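Local coordinates for anti-sigma-factor antagonist (STAS) domain protein (Moorella thermoacetica, PDB 3ZXN) that is the STAS-domain protein RsbS, probably a component of a stressosome that controls secondary messenger signalling, at residues Lys9-Trp14 against Asn37-Gly43; Phe30-Leu35 against Val63-Ile67. The protein carries 1 engineered substitution. All blocks are in the same frame, centred on the assembly; numbering follows the deposited sequence.

How the interactions relate
Both interactions use helix 25-38 of the STAS domain, and their centres lie about 14 Å apart. In interaction 2, residues Phe30-Leu35 in the body of this helix pack side by side with helix 58-74, over the sheet strand 45-49. Interaction 1 begins in the last turn of the helix, at Asn37 and Ile38, and follows the chain out of it from Thr39 toward strand 45-49, beside the hairpin Lys9-Trp14. The shared element, helix 25-38 with the loop after it, belongs to the beta-alpha-beta unit 13-17, 25-38, 45-49; interaction 2 joins it to helix 58-74, interaction 1 to the hairpin of strands 7-10 and 13-17. Apart from adjoining in sequence, the two contacts do not touch.

Interaction 1. Residues Lys9-Trp14 against Asn37-Gly43; sequences KVDDYW and NITGVAG
Residues Lys9-Trp14 form a beta hairpin between strands 7-10 and 13-17. Its type I' turn runs from Val10 to Tyr13, with Asp11 and Asp12 at positive phi (48° and 73°) and paired hydrogen bonds Val10 N to Tyr13 O (2.7 Å) and Tyr13 N to Val10 O (2.8 Å). The Trp14 indole (chi1 m, chi2 105°) projects from the hairpin toward the last turn of helix 25-38 and the loop after it. Along that segment, Asn37 comes first: its CB lies over one indole face, 4.0 Å from Trp14 CH2. Ile38 (chi1 p) covers the same face, its CG2 3.7 Å from the centroid of the Trp14 five-membered ring and 11° off the normal, a CH-pi contact. Thr39 leaves helical geometry, and Gly40 N still bonds back to Asn37 O (3.1 Å) as the chain turns. Val41 O lies at the indole edge, 3.6 Å from Trp14 CZ2. At Ala42, the carbonyl O accepts a 2.9 Å hydrogen bond from NZ of the extended Lys9 (all chi t). Gly43 is the register point, 5.1 Å from Asp12 between CA atoms; a beta carbon here would sit 2.5 Å from Trp14 NE1, a clash. Beyond it, strand 45-49 pairs parallel with 13-17, so this is the return loop of a beta-alpha-beta crossover. One water accepts from Trp14 NE1 (3.2 Å) and donates to Ile38 O (2.8 Å) and Val41 O (3.1 Å). The indole thus lays one face on the helix end and reaches two carbonyls through water, while the Lys9 ammonium binds a loop carbonyl.

Interaction 2. Residues Phe30-Leu35 against Val63-Ile67; sequences FKEELL and VLIEI
Ile67 is the apolar centre of this contact between helices 25-38 and 58-74, whose short segments Phe30-Leu35 and Val63-Ile67 run nearly parallel, 13° apart in direction with axes 11.0 Å from each other. Its side chain (chi1 m, chi2 t) extends between the helices: CD1 comes 3.7 Å from Leu34 CD2 and 4.2 Å from Phe30 CE2, and CG1 lies 4.4 Å from Leu35 CD2. Leu34 (chi1 t, chi2 p) and Ile67 also reach Leu46 and Ile48 of strand 45-49, so the helices pack together on one face of the sheet, as in the STAS fold. Farther out, the aliphatic part of Lys31 covers this centre, with CG 4.1 Å from Ile67 CG1 and CD 4.0 Å from Val63 CG2; Lys31 and Val63 set the register, CA to CA 6.7 Å. At the polar edge, Lys31 turns at chi3 (p) and its NZ forms a 2.9 Å salt bridge to Glu66 OE1. Lysine therefore serves twice, its methylenes shielding the hydrophobic layer and its charge meeting that of Glu66, in the conformer given, at the outer edge.

Interaction 1. Residues Lys9-Trp14 against Asn37-Gly43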
loop_
_atom_site.group_PDB
_atom_site.type_symbol
_atom_site.label_atom_id
_atom_site.label_comp_id
_atom_site.label_asym_id
_atom_site.label_seq_id
_atom_site.Cartn_x
_atom_site.Cartn_y
_atom_site.Cartn_z
ATOM N N LYS A 9 9.254 -9.502 1.380
ATOM C CA LYS A 9 9.515 -9.557 -0.049
ATOM C C LYS A 9 9.207 -10.962 -0.541
ATOM O O LYS A 9 9.726 -11.939 -0.006
ATOM C CB LYS A 9 10.969 -9.180 -0.363
ATOM C CG LYS A 9 11.186 -8.756 -1.815
ATOM C CD LYS A 9 12.539 -8.089 -2.019
ATOM C CE LYS A 9 12.530 -7.219 -3.273
ATOM N NZ LYS A 9 13.861 -6.607 -3.551
ATOM N N VAL A 10 8.334 -11.070 -1.534
ATOM C CA VAL A 10 7.983 -12.375 -2.085
ATOM C C VAL A 10 8.121 -12.354 -3.598
ATOM O O VAL A 10 7.474 -11.557 -4.265
ATOM C CB VAL A 10 6.528 -12.793 -1.743
ATOM C CG1 VAL A 10 6.280 -14.262 -2.169
ATOM C CG2 VAL A 10 6.245 -12.608 -0.259
ATOM N N ASP A 11 8.948 -13.250 -4.144
ATOM C CA ASP A 11 9.162 -13.288 -5.586
ATOM C C ASP A 11 9.450 -11.876 -6.117
ATOM O O ASP A 11 8.932 -11.489 -7.160
ATOM C CB ASP A 11 7.931 -13.862 -6.309
ATOM C CG ASP A 11 7.576 -15.272 -5.844
ATOM O OD1 ASP A 11 8.475 -15.974 -5.328
ATOM O OD2 ASP A 11 6.398 -15.671 -5.992
ATOM N N ASP A 12 10.263 -11.120 -5.382
ATOM C CA ASP A 12 10.660 -9.751 -5.763
ATOM C C ASP A 12 9.574 -8.686 -5.622
ATOM O O ASP A 12 9.779 -7.541 -6.037
ATOM C CB ASP A 12 11.224 -9.693 -7.185
ATOM C CG ASP A 12 12.574 -10.364 -7.303
ATOM O OD1 ASP A 12 13.368 -10.285 -6.339
ATOM O OD2 ASP A 12 12.835 -10.973 -8.363
ATOM N N TYR A 13 8.428 -9.059 -5.056
ATOM C CA TYR A 13 7.376 -8.092 -4.738
ATOM C C TYR A 13 7.401 -7.746 -3.253
ATOM O O TYR A 13 7.504 -8.632 -2.401
ATOM C CB TYR A 13 5.995 -8.635 -5.124
ATOM C CG TYR A 13 5.787 -8.726 -6.615
ATOM C CD1 TYR A 13 5.310 -7.639 -7.327
ATOM C CD2 TYR A 13 6.080 -9.895 -7.313
ATOM C CE1 TYR A 13 5.121 -7.705 -8.693
ATOM C CE2 TYR A 13 5.896 -9.973 -8.691
ATOM C CZ TYR A 13 5.416 -8.869 -9.371
ATOM O OH TYR A 13 5.223 -8.913 -10.734
ATOM N N TRP A 14 7.327 -6.449 -2.949
ATOM C CA TRP A 14 7.199 -5.998 -1.580
ATOM C C TRP A 14 5.776 -6.267 -1.153
ATOM O O TRP A 14 4.846 -5.989 -1.909
ATOM C CB TRP A 14 7.453 -4.470 -1.498
ATOM C CG TRP A 14 8.819 -4.059 -1.999
ATOM C CD1 TRP A 14 9.117 -3.440 -3.190
ATOM C CD2 TRP A 14 10.062 -4.245 -1.323
ATOM N NE1 TRP A 14 10.476 -3.224 -3.287
ATOM C CE2 TRP A 14 11.078 -3.704 -2.153
ATOM C CE3 TRP A 14 10.418 -4.799 -0.089
ATOM C CZ2 TRP A 14 12.420 -3.711 -1.788
ATOM C CZ3 TRP A 14 11.760 -4.809 0.267
ATOM C CH2 TRP A 14 12.742 -4.267 -0.579
ATOM N N ASN A 37 13.259 1.131 1.952
ATOM C CA ASN A 37 13.381 -0.179 1.309
ATOM C C ASN A 37 13.143 -0.143 -0.198
ATOM O O ASN A 37 13.943 -0.682 -0.962
ATOM C CB ASN A 37 12.456 -1.216 1.973
ATOM C CG ASN A 37 12.819 -1.475 3.429
ATOM O OD1 ASN A 37 11.975 -1.380 4.318
ATOM N ND2 ASN A 37 14.083 -1.782 3.678
ATOM N N ILE A 38 12.053 0.490 -0.629
ATOM C CA ILE A 38 11.692 0.419 -2.046
ATOM C C ILE A 38 12.580 1.283 -2.950
ATOM O O ILE A 38 12.541 1.147 -4.177
ATOM C CB ILE A 38 10.192 0.694 -2.306
ATOM C CG1 ILE A 38 9.847 2.164 -2.082
ATOM C CG2 ILE A 38 9.317 -0.219 -1.435
ATOM C CD1 ILE A 38 8.392 2.470 -2.350
ATOM N N THR A 39 13.394 2.148 -2.341
ATOM C CA THR A 39 14.390 2.898 -3.108
ATOM C C THR A 39 15.806 2.330 -2.980
ATOM O O THR A 39 16.761 2.937 -3.453
ATOM C CB THR A 39 14.390 4.404 -2.756
ATOM O OG1 THR A 39 14.658 4.588 -1.359
ATOM C CG2 THR A 39 13.042 4.995 -3.076
ATOM N N GLY A 40 15.946 1.174 -2.339
ATOM C CA GLY A 40 17.240 0.504 -2.278
ATOM C C GLY A 40 17.346 -0.590 -3.332
ATOM O O GLY A 40 17.625 -0.337 -4.508
ATOM N N VAL A 41 17.124 -1.828 -2.916
ATOM C CA VAL A 41 17.104 -2.923 -3.871
ATOM C C VAL A 41 15.869 -2.802 -4.749
ATOM O O VAL A 41 14.780 -2.493 -4.267
ATOM C CB VAL A 41 17.125 -4.291 -3.174
ATOM C CG1 VAL A 41 17.023 -5.396 -4.203
ATOM C CG2 VAL A 41 18.403 -4.434 -2.365
ATOM N N ALA A 42 16.043 -3.016 -6.046
ATOM C CA ALA A 42 14.914 -2.962 -6.959
ATOM C C ALA A 42 13.905 -4.049 -6.567
ATOM O O ALA A 42 14.268 -5.028 -5.922
ATOM C CB ALA A 42 15.386 -3.149 -8.395
ATOM N N GLY A 43 12.642 -3.844 -6.930
ATOM C CA GLY A 43 11.583 -4.814 -6.694
ATOM C C GLY A 43 10.646 -4.710 -7.877
ATOM O O GLY A 43 10.729 -3.742 -8.635
HETATM O O HOH W 1 12.081 -1.418 -5.328
#

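Interaction 2. Residues Phe30-Leu35 against Val63-Ile67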
loop_
_atom_site.group_PDB
_atom_site.type_symbol
_atom_site.label_atom_id
_atom_site.label_comp_id
_atom_site.label_asym_id
_atom_site.label_seq_id
_atom_site.Cartn_x
_atom_site.Cartn_y
_atom_site.Cartn_z
ATOM N N PHE A 30 6.765 3.589 9.853
ATOM C CA PHE A 30 6.545 2.596 8.818
ATOM C C PHE A 30 6.768 3.173 7.422
ATOM O O PHE A 30 7.478 2.584 6.616
ATOM C CB PHE A 30 5.143 1.991 8.915
ATOM C CG PHE A 30 4.632 1.479 7.608
ATOM C CD1 PHE A 30 5.215 0.372 7.008
ATOM C CD2 PHE A 30 3.592 2.121 6.956
ATOM C CE1 PHE A 30 4.757 -0.090 5.795
ATOM C CE2 PHE A 30 3.126 1.651 5.734
ATOM C CZ PHE A 30 3.713 0.544 5.159
ATOM N N LYS A 31 6.160 4.326 7.147
ATOM C CA LYS A 31 6.303 4.989 5.851
ATOM C C LYS A 31 7.775 5.228 5.524
ATOM O O LYS A 31 8.227 4.969 4.407
ATOM C CB LYS A 31 5.540 6.312 5.836
ATOM C CG LYS A 31 5.474 6.970 4.467
ATOM C CD LYS A 31 5.087 8.415 4.601
ATOM C CE LYS A 31 6.122 9.180 5.419
ATOM N NZ LYS A 31 5.827 10.636 5.414
ATOM N N GLU A 32 8.524 5.697 6.514
ATOM C CA GLU A 32 9.944 5.967 6.333
ATOM C C GLU A 32 10.736 4.713 5.990
ATOM O O GLU A 32 11.554 4.723 5.070
ATOM C CB GLU A 32 10.528 6.645 7.578
ATOM C CG GLU A 32 10.057 8.083 7.748
ATOM C CD GLU A 32 10.539 8.718 9.043
ATOM O OE1 GLU A 32 11.012 7.980 9.938
ATOM O OE2 GLU A 32 10.437 9.959 9.166
ATOM N N GLU A 33 10.499 3.632 6.725
ATOM C CA GLU A 33 11.197 2.380 6.450
ATOM C C GLU A 33 10.805 1.806 5.087
ATOM O O GLU A 33 11.657 1.285 4.351
ATOM C CB GLU A 33 10.947 1.352 7.563
ATOM C CG GLU A 33 11.636 0.009 7.312
ATOM C CD GLU A 33 11.374 -1.035 8.397
ATOM O OE1 GLU A 33 10.545 -0.779 9.303
ATOM O OE2 GLU A 33 11.998 -2.119 8.333
ATOM N N LEU A 34 9.518 1.882 4.753
ATOM C CA LEU A 34 9.054 1.354 3.471
ATOM C C LEU A 34 9.744 2.106 2.338
ATOM O O LEU A 34 10.305 1.506 1.421
ATOM C CB LEU A 34 7.532 1.478 3.335
ATOM C CG LEU A 34 6.969 0.944 2.005
ATOM C CD1 LEU A 34 7.146 -0.579 1.886
ATOM C CD2 LEU A 34 5.505 1.322 1.824
ATOM N N LEU A 35 9.715 3.432 2.418
ATOM C CA LEU A 35 10.304 4.247 1.367
ATOM C C LEU A 35 11.789 3.973 1.258
ATOM O O LEU A 35 12.319 3.914 0.161
ATOM C CB LEU A 35 10.026 5.747 1.583
ATOM C CG LEU A 35 8.545 6.147 1.538
ATOM C CD1 LEU A 35 8.332 7.630 1.893
ATOM C CD2 LEU A 35 7.944 5.826 0.175
ATOM N N VAL A 63 -0.351 9.232 4.389
ATOM C CA VAL A 63 0.717 8.264 4.168
ATOM C C VAL A 63 0.491 7.438 2.890
ATOM O O VAL A 63 1.415 7.241 2.090
ATOM C CB VAL A 63 0.868 7.337 5.369
ATOM C CG1 VAL A 63 1.587 6.063 4.965
ATOM C CG2 VAL A 63 1.603 8.058 6.501
ATOM N N LEU A 64 -0.740 6.958 2.702
ATOM C CA LEU A 64 -1.086 6.233 1.483
ATOM C C LEU A 64 -0.996 7.106 0.232
ATOM O O LEU A 64 -0.572 6.632 -0.818
ATOM C CB LEU A 64 -2.469 5.588 1.590
ATOM C CG LEU A 64 -2.576 4.481 2.639
ATOM C CD1 LEU A 64 -4.015 3.992 2.751
ATOM C CD2 LEU A 64 -1.634 3.320 2.286
ATOM N N ILE A 65 -1.390 8.376 0.328
ATOM C CA ILE A 65 -1.232 9.261 -0.824
ATOM C C ILE A 65 0.252 9.469 -1.166
ATOM O O ILE A 65 0.622 9.483 -2.343
ATOM C CB ILE A 65 -1.958 10.632 -0.639
ATOM C CG1 ILE A 65 -3.468 10.436 -0.488
ATOM C CG2 ILE A 65 -1.673 11.554 -1.816
ATOM C CD1 ILE A 65 -4.228 11.696 -0.038
ATOM N N GLU A 66 1.102 9.627 -0.153
ATOM C CA GLU A 66 2.523 9.849 -0.409
ATOM C C GLU A 66 3.189 8.598 -0.989
ATOM O O GLU A 66 3.925 8.674 -1.968
ATOM C CB GLU A 66 3.230 10.323 0.858
ATOM C CG GLU A 66 2.786 11.720 1.295
ATOM C CD GLU A 66 3.379 12.140 2.625
ATOM O OE1 GLU A 66 4.436 11.599 3.010
ATOM O OE2 GLU A 66 2.778 13.005 3.289
ATOM N N ILE A 67 2.918 7.447 -0.393
ATOM C CA ILE A 67 3.472 6.201 -0.929
ATOM C C ILE A 67 3.048 6.007 -2.386
ATOM O O ILE A 67 3.858 5.666 -3.247
ATOM C CB ILE A 67 3.049 4.999 -0.071
ATOM C CG1 ILE A 67 3.724 5.079 1.303
ATOM C CG2 ILE A 67 3.382 3.673 -0.790
ATOM C CD1 ILE A 67 3.119 4.146 2.369
#